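Local coordinates for Sca-family protein (Rickettsia rickettsii, PDB 4LQ8) that is surface cell antigen 4 (Sca4), here its N-terminal head domain, and probably takes part in cell adhesion, at residues A[150-155]-A[164-169]; A[255-260]-A[293-298]. All coordinates share one frame; numbering follows the deposited sequence.

Interaction 1. Residues A[150-155]-A[164-169]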
loop_
_atom_site.group_PDB
_atom_site.type_symbol
_atom_site.label_atom_id
_atom_site.label_comp_id
_atom_site.label_asym_id
_atom_site.label_seq_id
_atom_site.Cartn_x
_atom_site.Cartn_y
_atom_site.Cartn_z
ATOM N N LYS A 150 -6.058 -3.556 -11.003
ATOM C CA LYS A 150 -6.660 -3.427 -12.338
ATOM C C LYS A 150 -8.176 -3.329 -12.226
ATOM O O LYS A 150 -8.777 -2.499 -12.899
ATOM C CB LYS A 150 -6.306 -4.628 -13.243
ATOM C CG LYS A 150 -4.974 -4.513 -13.966
ATOM C CD LYS A 150 -4.674 -5.793 -14.770
ATOM C CE LYS A 150 -3.250 -5.863 -15.277
ATOM N NZ LYS A 150 -2.898 -7.225 -15.767
ATOM N N ASN A 151 -8.789 -4.175 -11.389
ATOM C CA ASN A 151 -10.239 -4.178 -11.212
ATOM C C ASN A 151 -10.735 -2.920 -10.531
ATOM O O ASN A 151 -11.752 -2.385 -10.944
ATOM C CB ASN A 151 -10.726 -5.459 -10.508
ATOM C CG ASN A 151 -10.589 -6.694 -11.387
ATOM O OD1 ASN A 151 -10.034 -6.670 -12.496
ATOM N ND2 ASN A 151 -11.084 -7.809 -10.914
ATOM N N VAL A 152 -9.992 -2.401 -9.549
ATOM C CA VAL A 152 -10.355 -1.140 -8.876
ATOM C C VAL A 152 -10.295 0.024 -9.878
ATOM O O VAL A 152 -11.272 0.769 -10.023
ATOM C CB VAL A 152 -9.521 -0.880 -7.592
ATOM C CG1 VAL A 152 -9.756 0.522 -7.038
ATOM C CG2 VAL A 152 -9.838 -1.927 -6.532
ATOM N N HIS A 153 -9.147 0.170 -10.567
ATOM C CA HIS A 153 -8.973 1.224 -11.556
ATOM C C HIS A 153 -9.961 1.094 -12.713
ATOM O O HIS A 153 -10.491 2.111 -13.118
ATOM C CB HIS A 153 -7.518 1.333 -12.027
ATOM C CG HIS A 153 -6.551 1.641 -10.915
ATOM N ND1 HIS A 153 -5.269 1.125 -10.915
ATOM C CD2 HIS A 153 -6.715 2.398 -9.804
ATOM C CE1 HIS A 153 -4.702 1.568 -9.805
ATOM N NE2 HIS A 153 -5.536 2.327 -9.100
ATOM N N ASN A 154 -10.275 -0.123 -13.190
ATOM C CA ASN A 154 -11.259 -0.273 -14.266
ATOM C C ASN A 154 -12.705 -0.025 -13.811
ATOM O O ASN A 154 -13.473 0.510 -14.594
ATOM C CB ASN A 154 -11.151 -1.621 -14.981
ATOM C CG ASN A 154 -9.879 -1.814 -15.778
ATOM O OD1 ASN A 154 -9.178 -0.863 -16.145
ATOM N ND2 ASN A 154 -9.542 -3.065 -16.059
ATOM N N THR A 155 -13.081 -0.404 -12.566
ATOM C CA THR A 155 -14.429 -0.179 -12.036
ATOM C C THR A 155 -14.720 1.326 -11.802
ATOM O O THR A 155 -15.834 1.781 -12.056
ATOM C CB THR A 155 -14.644 -1.024 -10.748
ATOM O OG1 THR A 155 -14.472 -2.401 -11.064
ATOM C CG2 THR A 155 -16.019 -0.825 -10.105
ATOM N N GLY A 164 -16.527 11.506 -11.978
ATOM C CA GLY A 164 -15.501 11.902 -11.017
ATOM C C GLY A 164 -14.501 10.794 -10.742
ATOM O O GLY A 164 -13.747 10.853 -9.760
ATOM N N GLY A 165 -14.464 9.813 -11.646
ATOM C CA GLY A 165 -13.603 8.635 -11.553
ATOM C C GLY A 165 -12.121 8.878 -11.724
ATOM O O GLY A 165 -11.700 9.998 -12.035
ATOM N N PHE A 166 -11.313 7.815 -11.508
ATOM C CA PHE A 166 -9.850 7.865 -11.601
ATOM C C PHE A 166 -9.414 8.458 -12.929
ATOM O O PHE A 166 -9.922 8.089 -14.003
ATOM C CB PHE A 166 -9.204 6.469 -11.394
ATOM C CG PHE A 166 -9.170 5.934 -9.974
ATOM C CD1 PHE A 166 -8.285 6.462 -9.032
ATOM C CD2 PHE A 166 -9.955 4.839 -9.605
ATOM C CE1 PHE A 166 -8.242 5.955 -7.730
ATOM C CE2 PHE A 166 -9.912 4.328 -8.296
ATOM C CZ PHE A 166 -9.046 4.879 -7.370
ATOM N N LYS A 167 -8.521 9.427 -12.830
ATOM C CA LYS A 167 -7.913 10.113 -13.955
ATOM C C LYS A 167 -6.400 10.149 -13.675
ATOM O O LYS A 167 -6.008 10.102 -12.503
ATOM C CB LYS A 167 -8.472 11.548 -14.067
ATOM C CG LYS A 167 -9.800 11.614 -14.786
ATOM C CD LYS A 167 -10.116 13.031 -15.180
ATOM C CE LYS A 167 -11.241 13.072 -16.195
ATOM N NZ LYS A 167 -11.475 14.446 -16.725
ATOM N N PRO A 168 -5.532 10.241 -14.711
ATOM C CA PRO A 168 -4.099 10.341 -14.436
ATOM C C PRO A 168 -3.772 11.610 -13.639
ATOM O O PRO A 168 -4.370 12.668 -13.874
ATOM C CB PRO A 168 -3.467 10.375 -15.844
ATOM C CG PRO A 168 -4.538 9.805 -16.770
ATOM C CD PRO A 168 -5.801 10.309 -16.166
ATOM N N VAL A 169 -2.853 11.491 -12.667
ATOM C CA VAL A 169 -2.411 12.640 -11.865
ATOM C C VAL A 169 -1.689 13.624 -12.800
ATOM O O VAL A 169 -0.891 13.207 -13.638
ATOM C CB VAL A 169 -1.528 12.210 -10.651
ATOM C CG1 VAL A 169 -0.923 13.417 -9.939
ATOM C CG2 VAL A 169 -2.335 11.369 -9.665
#
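His153 and Phe166 bring the C-terminal turn of helix 135-155 to within 6.7 Å, measured between their CA atoms, of the loop that runs into strand 167-168. The contact is a helix-to-loop packing that closes a short helix-loop-strand connection in the head domain, and it rests on a T-shaped aromatic pair. The ring planes stand at 82° to one another and the His153 and Phe166 centroids are 5.1 Å apart, so the imidazole presents its edge. CD2 of His153 is the atom that touches: it lies 3.9 Å above the Phe166 plane, over the middle of the ring, and is 4.0 Å from CE2. With CG anti to its carbonyl carbon (chi1 -75°), Phe166 extends its ring from the loop to the helix. Val152 adds a second apolar touch, its CG1 lying 4.0 Å from Phe166 CE2 on an oblique line. A chi1 of 171° sets that branch beside the carbonyl carbon of Val152, from where it meets the ring. Around this pair, Phe166 also meets Ile65 of helix 64-90 and Ile35 of strand 33-37, while His153 NE2 is satisfied by Ser240 OG. At the helix end, Asn151 O accepts two bonds from opposite faces of its carbonyl plane, one from Thr155 N at 2.9 Å and one from Thr155 OG1 at 2.7 Å.

Interaction 2. Residues A[255-260]-A[293-298]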
loop_
_atom_site.group_PDB
_atom_site.type_symbol
_atom_site.label_atom_id
_atom_site.label_comp_id
_atom_site.label_asym_id
_atom_site.label_seq_id
_atom_site.Cartn_x
_atom_site.Cartn_y
_atom_site.Cartn_z
ATOM N N LYS A 255 2.013 -5.258 -15.354
ATOM C CA LYS A 255 2.865 -5.619 -14.215
ATOM C C LYS A 255 2.754 -4.627 -13.051
ATOM O O LYS A 255 3.366 -4.837 -12.002
ATOM C CB LYS A 255 4.337 -5.686 -14.669
ATOM C CG LYS A 255 4.642 -6.840 -15.612
ATOM C CD LYS A 255 6.132 -6.926 -15.906
ATOM C CE LYS A 255 6.477 -8.010 -16.902
ATOM N NZ LYS A 255 6.340 -9.375 -16.321
ATOM N N ALA A 256 1.993 -3.548 -13.246
ATOM C CA ALA A 256 1.869 -2.434 -12.313
ATOM C C ALA A 256 1.177 -2.730 -11.003
ATOM O O ALA A 256 0.074 -3.259 -10.979
ATOM C CB ALA A 256 1.181 -1.270 -12.983
ATOM N N VAL A 257 1.825 -2.334 -9.917
ATOM C CA VAL A 257 1.273 -2.365 -8.556
ATOM C C VAL A 257 1.383 -0.948 -8.021
ATOM O O VAL A 257 2.106 -0.140 -8.599
ATOM C CB VAL A 257 1.868 -3.433 -7.629
ATOM C CG1 VAL A 257 1.334 -4.811 -8.008
ATOM C CG2 VAL A 257 3.393 -3.387 -7.629
ATOM N N TYR A 258 0.637 -0.630 -6.969
ATOM C CA TYR A 258 0.499 0.733 -6.464
ATOM C C TYR A 258 0.516 0.846 -4.953
ATOM O O TYR A 258 0.236 -0.114 -4.234
ATOM C CB TYR A 258 -0.884 1.280 -6.928
ATOM C CG TYR A 258 -1.088 1.286 -8.431
ATOM C CD1 TYR A 258 -1.474 0.132 -9.110
ATOM C CD2 TYR A 258 -0.909 2.445 -9.174
ATOM C CE1 TYR A 258 -1.580 0.110 -10.502
ATOM C CE2 TYR A 258 -1.060 2.449 -10.563
ATOM C CZ TYR A 258 -1.382 1.274 -11.221
ATOM O OH TYR A 258 -1.547 1.260 -12.573
ATOM N N PHE A 259 0.828 2.061 -4.486
ATOM C CA PHE A 259 0.650 2.461 -3.114
ATOM C C PHE A 259 -0.611 3.325 -3.184
ATOM O O PHE A 259 -0.658 4.253 -3.991
ATOM C CB PHE A 259 1.836 3.257 -2.554
ATOM C CG PHE A 259 1.559 3.682 -1.127
ATOM C CD1 PHE A 259 1.633 2.765 -0.081
ATOM C CD2 PHE A 259 1.186 4.995 -0.833
ATOM C CE1 PHE A 259 1.327 3.150 1.231
ATOM C CE2 PHE A 259 0.896 5.380 0.485
ATOM C CZ PHE A 259 0.964 4.453 1.502
ATOM N N THR A 260 -1.659 2.976 -2.422
ATOM C CA THR A 260 -2.894 3.750 -2.460
ATOM C C THR A 260 -3.153 4.390 -1.113
ATOM O O THR A 260 -2.701 3.869 -0.105
ATOM C CB THR A 260 -4.102 2.931 -3.006
ATOM O OG1 THR A 260 -4.559 2.029 -2.003
ATOM C CG2 THR A 260 -3.789 2.178 -4.337
ATOM N N ALA A 293 10.205 2.507 0.626
ATOM C CA ALA A 293 9.459 1.258 0.538
ATOM C C ALA A 293 9.850 0.584 -0.759
ATOM O O ALA A 293 10.058 1.254 -1.768
ATOM C CB ALA A 293 7.952 1.545 0.519
ATOM N N TYR A 294 9.975 -0.732 -0.734
ATOM C CA TYR A 294 10.237 -1.501 -1.949
ATOM C C TYR A 294 9.559 -2.843 -1.851
ATOM O O TYR A 294 9.183 -3.276 -0.751
ATOM C CB TYR A 294 11.751 -1.621 -2.299
ATOM C CG TYR A 294 12.535 -2.640 -1.507
ATOM C CD1 TYR A 294 13.209 -2.278 -0.343
ATOM C CD2 TYR A 294 12.662 -3.956 -1.958
ATOM C CE1 TYR A 294 14.002 -3.199 0.347
ATOM C CE2 TYR A 294 13.422 -4.892 -1.257
ATOM C CZ TYR A 294 14.104 -4.507 -0.115
ATOM O OH TYR A 294 14.862 -5.438 0.550
ATOM N N ILE A 295 9.400 -3.494 -3.009
ATOM C CA ILE A 295 8.793 -4.810 -3.144
ATOM C C ILE A 295 9.510 -5.564 -4.254
ATOM O O ILE A 295 10.045 -4.966 -5.191
ATOM C CB ILE A 295 7.246 -4.739 -3.458
ATOM C CG1 ILE A 295 6.968 -3.853 -4.684
ATOM C CG2 ILE A 295 6.426 -4.249 -2.244
ATOM C CD1 ILE A 295 6.057 -4.342 -5.565
ATOM N N GLU A 296 9.461 -6.871 -4.164
ATOM C CA GLU A 296 9.891 -7.787 -5.197
ATOM C C GLU A 296 8.539 -8.239 -5.740
ATOM O O GLU A 296 7.661 -8.521 -4.941
ATOM C CB GLU A 296 10.671 -8.946 -4.585
ATOM C CG GLU A 296 11.546 -9.637 -5.609
ATOM C CD GLU A 296 12.367 -10.778 -5.052
ATOM O OE1 GLU A 296 12.661 -10.784 -3.831
ATOM O OE2 GLU A 296 12.729 -11.667 -5.852
ATOM N N HIS A 297 8.318 -8.170 -7.054
ATOM C CA HIS A 297 7.040 -8.485 -7.682
ATOM C C HIS A 297 7.327 -9.027 -9.065
ATOM O O HIS A 297 8.001 -8.355 -9.864
ATOM C CB HIS A 297 6.175 -7.206 -7.777
ATOM C CG HIS A 297 4.718 -7.454 -7.485
ATOM N ND1 HIS A 297 3.835 -7.878 -8.481
ATOM C CD2 HIS A 297 4.050 -7.379 -6.307
ATOM C CE1 HIS A 297 2.665 -8.021 -7.884
ATOM N NE2 HIS A 297 2.741 -7.731 -6.575
ATOM N N GLY A 298 6.858 -10.242 -9.335
ATOM C CA GLY A 298 7.122 -10.930 -10.599
ATOM C C GLY A 298 8.613 -11.104 -10.869
ATOM O O GLY A 298 9.054 -11.003 -12.012
HETATM O O HOH W 1 4.550 -7.203 -11.155
#
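Val257 meets Ile295 and His297 by directing one methyl at each, in a buried apolar contact between the approach to strand 258-265 and the last part of strand 292-297. The two strands are not paired; they belong to a curled mixed sheet, and the evidence for their association here is side-chain packing plus one water. From CA, the Val257 side chain points toward the opposite segment, and CB is already 4.5 Å from His297 NE2. There it forks. CG1, anti to the carbonyl carbon (chi1 -75°), passes over one face of the imidazole: it is 3.7 Å from the His297 centroid and 25° off the ring normal, which makes a CH-pi contact. Its offset is toward the rim, with His297 CE1 and NE2 both at 3.5 Å from CG1. CG2 takes the crowded position between the backbone N and the carbonyl carbon and reaches Ile295 CD1 tip to tip, at 3.5 Å as modelled. The exact gap is uncertain, because the bond from CG1 to CD1 of Ile295 is too short and the placement of CD1 is therefore doubtful. Both nitrogens of the imidazole are hydrogen-bonded. A water bridges His297 ND1 (2.8 Å) to Lys255 O (2.8 Å), donating to the carbonyl, while NE2 is hydrogen-bonded to Glu145 OE1; together they should restrict rotation of the ring. The cluster is wedged against helix 135-155, whose Ile146 touches both Val257 and His297. On the sheet side, Val257 bonds through its backbone to Ala243 of strand 236-245, and Ile295 packs on Leu282 of strand 282-285.

Helix 135-155 supplies one segment of interaction 1 and packs against interaction 2. Interaction 1 uses its C-terminal turn, whereas in interaction 2 Val257 and His297 both touch Ile146, earlier in the same helix, and His297 alone bonds to Glu145. The two centres are about 17 Å apart, yet the segments touch directly: His153 CE1 is 3.5 Å from Tyr258 CE1, in an edge-to-face pairing of the two rings. His153 therefore contacts Phe166 and Tyr258 at once. Strand 236-245 gives a second connection, since Ser240 bonds to His153 and also meets Thr260. Both contacts reach the same mixed sheet and lie where helix 135-155 packs against it.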